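Local coordinates for nitrogenase molybdenum-iron protein beta chain (Clostridium pasteurianum, PDB 4WES), which forms, with the alpha chain, the molybdenum-iron component of nitrogenase, which reduces dinitrogen to ammonium, and shares an [8Fe-7S] cluster with that chain, at residues 262-274 / 322-334. Numbering follows the deposited sequence. Where two conformers were deposited one is given.
Sequences KTLRTPIGVSATD and DEIIALSKFIIEL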
loop_
_atom_site.group_PDB
_atom_site.type_symbol
_atom_site.label_atom_id
_atom_site.label_comp_id
_atom_site.label_asym_id
_atom_site.label_seq_id
_atom_site.Cartn_x
_atom_site.Cartn_y
_atom_site.Cartn_z
ATOM N N LYS B 262 -8.990 25.389 25.032
ATOM C CA LYS B 262 -8.843 24.023 25.524
ATOM C C LYS B 262 -7.803 23.308 24.676
ATOM O O LYS B 262 -7.856 23.382 23.451
ATOM C CB LYS B 262 -10.185 23.308 25.422
ATOM C CG LYS B 262 -10.272 21.893 25.937
ATOM C CD LYS B 262 -11.727 21.469 26.096
ATOM C CE LYS B 262 -11.869 20.010 26.532
ATOM N NZ LYS B 262 -10.988 19.627 27.677
ATOM N N THR B 263 -6.891 22.597 25.326
ATOM C CA THR B 263 -5.862 21.852 24.641
ATOM C C THR B 263 -6.326 20.409 24.478
ATOM O O THR B 263 -6.823 19.806 25.424
ATOM C CB THR B 263 -4.560 21.900 25.439
ATOM O OG1 THR B 263 -4.132 23.257 25.548
ATOM C CG2 THR B 263 -3.453 21.059 24.760
ATOM N N LEU B 264 -6.129 19.860 23.280
ATOM C CA LEU B 264 -6.497 18.493 22.934
ATOM C C LEU B 264 -5.319 17.834 22.248
ATOM O O LEU B 264 -4.460 18.512 21.663
ATOM C CB LEU B 264 -7.685 18.496 21.970
ATOM C CG LEU B 264 -9.005 19.023 22.539
ATOM C CD1 LEU B 264 -9.994 19.293 21.411
ATOM C CD2 LEU B 264 -9.589 18.051 23.566
ATOM N N ARG B 265 -5.254 16.517 22.318
ATOM C CA ARG B 265 -4.313 15.790 21.491
ATOM C C ARG B 265 -4.690 15.917 20.011
ATOM O O ARG B 265 -5.872 16.036 19.649
ATOM C CB ARG B 265 -4.371 14.343 21.860
ATOM C CG ARG B 265 -3.588 14.038 23.063
ATOM C CD ARG B 265 -3.487 12.520 23.263
ATOM N NE ARG B 265 -2.653 12.372 24.391
ATOM C CZ ARG B 265 -2.519 11.294 25.106
ATOM N NH1 ARG B 265 -3.235 10.220 24.838
ATOM N NH2 ARG B 265 -1.689 11.313 26.121
ATOM N N THR B 266 -3.673 15.857 19.166
ATOM C CA THR B 266 -3.958 15.652 17.751
ATOM C C THR B 266 -4.904 14.467 17.622
ATOM O O THR B 266 -4.616 13.424 18.204
ATOM C CB THR B 266 -2.655 15.367 16.999
ATOM O OG1 THR B 266 -1.721 16.428 17.229
ATOM C CG2 THR B 266 -2.902 15.210 15.535
ATOM N N PRO B 267 -6.005 14.606 16.855
ATOM C CA PRO B 267 -7.017 13.546 16.929
ATOM C C PRO B 267 -6.664 12.377 16.007
ATOM O O PRO B 267 -7.189 12.276 14.891
ATOM C CB PRO B 267 -8.333 14.273 16.529
ATOM C CG PRO B 267 -7.864 15.425 15.705
ATOM C CD PRO B 267 -6.576 15.875 16.364
ATOM N N ILE B 268 -5.766 11.516 16.485
ATOM C CA ILE B 268 -5.381 10.270 15.819
ATOM C C ILE B 268 -5.792 9.123 16.700
ATOM O O ILE B 268 -5.410 9.070 17.877
ATOM C CB ILE B 268 -3.866 10.231 15.518
ATOM C CG1 ILE B 268 -3.458 11.371 14.584
ATOM C CG2 ILE B 268 -3.479 8.869 14.938
ATOM C CD1 ILE B 268 -1.964 11.532 14.423
ATOM N N GLY B 269 -6.546 8.181 16.135
ATOM C CA GLY B 269 -6.989 6.994 16.860
ATOM C C GLY B 269 -8.316 7.153 17.561
ATOM O O GLY B 269 -9.049 8.126 17.337
ATOM N N VAL B 270 -8.611 6.198 18.445
ATOM C CA VAL B 270 -9.936 6.138 19.055
ATOM C C VAL B 270 -10.099 7.205 20.122
ATOM O O VAL B 270 -10.940 8.104 19.992
ATOM C CB VAL B 270 -10.248 4.733 19.617
ATOM C CG1 VAL B 270 -11.654 4.700 20.218
ATOM C CG2 VAL B 270 -10.087 3.644 18.564
ATOM N N SER B 271 -9.343 7.118 21.216
ATOM C CA SER B 271 -9.543 8.051 22.319
ATOM C C SER B 271 -9.277 9.482 21.918
ATOM O O SER B 271 -10.005 10.382 22.336
ATOM C CB SER B 271 -8.744 7.659 23.550
ATOM O OG SER B 271 -7.344 7.733 23.317
ATOM N N ALA B 272 -8.262 9.723 21.097
ATOM C CA ALA B 272 -7.949 11.112 20.750
ATOM C C ALA B 272 -9.030 11.712 19.831
ATOM O O ALA B 272 -9.360 12.873 19.954
ATOM C CB ALA B 272 -6.573 11.220 20.136
ATOM N N THR B 273 -9.582 10.929 18.913
ATOM C CA THR B 273 -10.710 11.440 18.125
ATOM C C THR B 273 -11.945 11.593 19.012
ATOM O O THR B 273 -12.638 12.620 18.939
ATOM C CB THR B 273 -11.003 10.588 16.892
ATOM O OG1 THR B 273 -9.810 10.511 16.094
ATOM C CG2 THR B 273 -12.102 11.206 16.060
ATOM N N ASP B 274 -12.217 10.605 19.846
ATOM C CA ASP B 274 -13.336 10.699 20.780
ATOM C C ASP B 274 -13.237 11.971 21.605
ATOM O O ASP B 274 -14.241 12.658 21.834
ATOM C CB ASP B 274 -13.332 9.494 21.727
ATOM C CG ASP B 274 -13.842 8.189 21.127
ATOM O OD1 ASP B 274 -14.323 8.170 19.963
ATOM O OD2 ASP B 274 -13.732 7.172 21.857
ATOM N N ASP B 322 3.449 16.024 18.752
ATOM C CA ASP B 322 1.998 15.934 18.879
ATOM C C ASP B 322 1.464 14.676 18.180
ATOM O O ASP B 322 0.654 13.928 18.730
ATOM C CB ASP B 322 1.302 17.172 18.306
ATOM C CG ASP B 322 1.697 18.487 18.993
ATOM O OD1 ASP B 322 1.836 18.489 20.236
ATOM O OD2 ASP B 322 1.848 19.496 18.250
ATOM N N GLU B 323 1.906 14.481 16.936
ATOM C CA GLU B 323 1.448 13.350 16.136
ATOM C C GLU B 323 1.901 12.016 16.706
ATOM O O GLU B 323 1.154 11.036 16.684
ATOM C CB GLU B 323 1.972 13.507 14.658
ATOM C CG GLU B 323 3.501 13.379 14.497
ATOM C CD GLU B 323 4.139 13.611 13.087
ATOM O OE1 GLU B 323 3.311 14.042 12.205
ATOM O OE2 GLU B 323 5.435 13.231 12.871
ATOM N N ILE B 324 3.122 11.970 17.238
ATOM C CA ILE B 324 3.647 10.701 17.761
ATOM C C ILE B 324 3.038 10.349 19.128
ATOM O O ILE B 324 2.828 9.186 19.415
ATOM C CB ILE B 324 5.191 10.700 17.775
ATOM C CG1 ILE B 324 5.754 10.784 16.359
ATOM C CG2 ILE B 324 5.738 9.482 18.503
ATOM C CD1 ILE B 324 5.408 9.594 15.458
ATOM N N ILE B 325 2.707 11.354 19.950
ATOM C CA ILE B 325 1.971 11.049 21.156
ATOM C C ILE B 325 0.654 10.359 20.815
ATOM O O ILE B 325 0.303 9.339 21.382
ATOM C CB ILE B 325 1.738 12.327 21.988
ATOM C CG1 ILE B 325 3.060 12.809 22.619
ATOM C CG2 ILE B 325 0.673 12.108 23.074
ATOM C CD1 ILE B 325 2.988 14.241 23.090
ATOM N N ALA B 326 -0.118 10.980 19.909
ATOM C CA ALA B 326 -1.429 10.425 19.591
ATOM C C ALA B 326 -1.322 9.071 18.853
ATOM O O ALA B 326 -2.084 8.139 19.145
ATOM C CB ALA B 326 -2.212 11.426 18.779
ATOM N N LEU B 327 -0.365 8.955 17.919
ATOM C CA LEU B 327 -0.194 7.684 17.214
ATOM C C LEU B 327 0.234 6.599 18.183
ATOM O O LEU B 327 -0.203 5.450 18.039
ATOM C CB LEU B 327 0.783 7.834 16.056
ATOM C CG LEU B 327 1.060 6.563 15.265
ATOM C CD1 LEU B 327 -0.221 6.024 14.660
ATOM C CD2 LEU B 327 2.100 6.845 14.194
ATOM N N SER B 328 1.110 6.916 19.132
ATOM C CA SER B 328 1.506 5.910 20.113
ATOM C C SER B 328 0.332 5.395 20.907
ATOM O O SER B 328 0.201 4.195 21.177
ATOM C CB SER B 328 2.576 6.487 21.049
ATOM O OG SER B 328 3.798 6.730 20.361
ATOM N N LYS B 329 -0.570 6.307 21.295
ATOM C CA LYS B 329 -1.797 5.871 21.971
ATOM C C LYS B 329 -2.597 4.938 21.060
ATOM O O LYS B 329 -3.114 3.930 21.509
ATOM C CB LYS B 329 -2.626 7.114 22.391
ATOM C CG LYS B 329 -3.925 6.773 23.100
ATOM C CD LYS B 329 -3.715 6.082 24.434
ATOM C CE LYS B 329 -4.992 6.158 25.322
ATOM N NZ LYS B 329 -5.918 5.144 24.848
ATOM N N PHE B 330 -2.716 5.297 19.782
ATOM C CA PHE B 330 -3.490 4.461 18.852
ATOM C C PHE B 330 -2.846 3.081 18.707
ATOM O O PHE B 330 -3.553 2.069 18.652
ATOM C CB PHE B 330 -3.633 5.172 17.523
ATOM C CG PHE B 330 -4.552 4.483 16.536
ATOM C CD1 PHE B 330 -5.699 3.829 16.941
ATOM C CD2 PHE B 330 -4.306 4.559 15.184
ATOM C CE1 PHE B 330 -6.558 3.261 16.024
ATOM C CE2 PHE B 330 -5.160 3.985 14.254
ATOM C CZ PHE B 330 -6.303 3.336 14.679
ATOM N N ILE B 331 -1.518 3.026 18.645
ATOM C CA ILE B 331 -0.836 1.732 18.596
ATOM C C ILE B 331 -1.235 0.846 19.802
ATOM O O ILE B 331 -1.536 -0.330 19.643
ATOM C CB ILE B 331 0.692 1.959 18.502
ATOM C CG1 ILE B 331 1.078 2.568 17.170
ATOM C CG2 ILE B 331 1.459 0.679 18.799
ATOM C CD1 ILE B 331 0.720 1.805 15.938
ATOM N N ILE B 332 -1.246 1.445 20.999
ATOM C CA ILE B 332 -1.706 0.743 22.170
ATOM C C ILE B 332 -3.162 0.291 22.026
ATOM O O ILE B 332 -3.528 -0.857 22.341
ATOM C CB ILE B 332 -1.491 1.580 23.438
ATOM C CG1 ILE B 332 0.017 1.791 23.680
ATOM C CG2 ILE B 332 -2.131 0.925 24.649
ATOM C CD1 ILE B 332 0.316 2.784 24.780
ATOM N N GLU B 333 -4.022 1.187 21.518
ATOM C CA GLU B 333 -5.433 0.856 21.302
ATOM C C GLU B 333 -5.636 -0.303 20.343
ATOM O O GLU B 333 -6.613 -1.025 20.462
ATOM C CB GLU B 333 -6.171 2.095 20.808
ATOM C CG GLU B 333 -6.264 3.207 21.842
ATOM C CD GLU B 333 -6.802 4.525 21.334
ATOM O OE1 GLU B 333 -6.634 4.838 20.146
ATOM O OE2 GLU B 333 -7.378 5.251 22.157
ATOM N N LEU B 334 -4.706 -0.450 19.384
ATOM C CA LEU B 334 -4.753 -1.546 18.418
ATOM C C LEU B 334 -4.317 -2.887 19.007
ATOM O O LEU B 334 -4.466 -3.920 18.351
ATOM C CB LEU B 334 -3.877 -1.218 17.201
ATOM C CG LEU B 334 -4.444 -0.073 16.337
ATOM C CD1 LEU B 334 -3.394 0.462 15.385
ATOM C CD2 LEU B 334 -5.680 -0.509 15.583
HETATM O O HOH W 1 -1.164 15.115 20.466
HETATM O O HOH W 2 -6.181 7.782 20.333
#
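Ile-268 lies against helix 321-333, its CB 3.8 Å from Ala-326 CB. Its CG2 branch, anti to the backbone N, touches the side chains of Leu-327 and Phe-330. The neighbouring Gly-269 sets its CA over one face of the Phe-330 ring, 3.7 Å from the centroid, a CH-pi contact. The backbones come close here, Gly-269 CA lying 4.8 Å from Phe-330 CA.

Gly-269 is also the N-cap of helix 270-284. The extended Glu-333 side chain brings its carboxylate to the first turn of that helix. Val-270 N donates to Glu-333 OE1 (2.9 Å). Ser-271 N and Ser-271 OG both donate to Glu-333 OE2, the hydroxyl at 2.7 Å. Within helix 321-333, Lys-329 NZ adds a salt bridge to Glu-333 OE2 from above the carboxylate plane. Helix end and lysine would both favour a charged carboxylate.

Further out, Ile-325 CG2 sits over one face of the Arg-265 guanidinium, 3.6 Å from Arg-265 NE; Arg-265 NH2 forms a salt bridge with Glu-353.

The contact links two parallel alpha/beta units. It joins the loop after strand 261-264, outermost in one sheet, and the start of helix 270-284 to helix 321-333, which follows strand 314-318 of another. Helices 290-305 and 426-448 flank Val-270 and Phe-330 respectively.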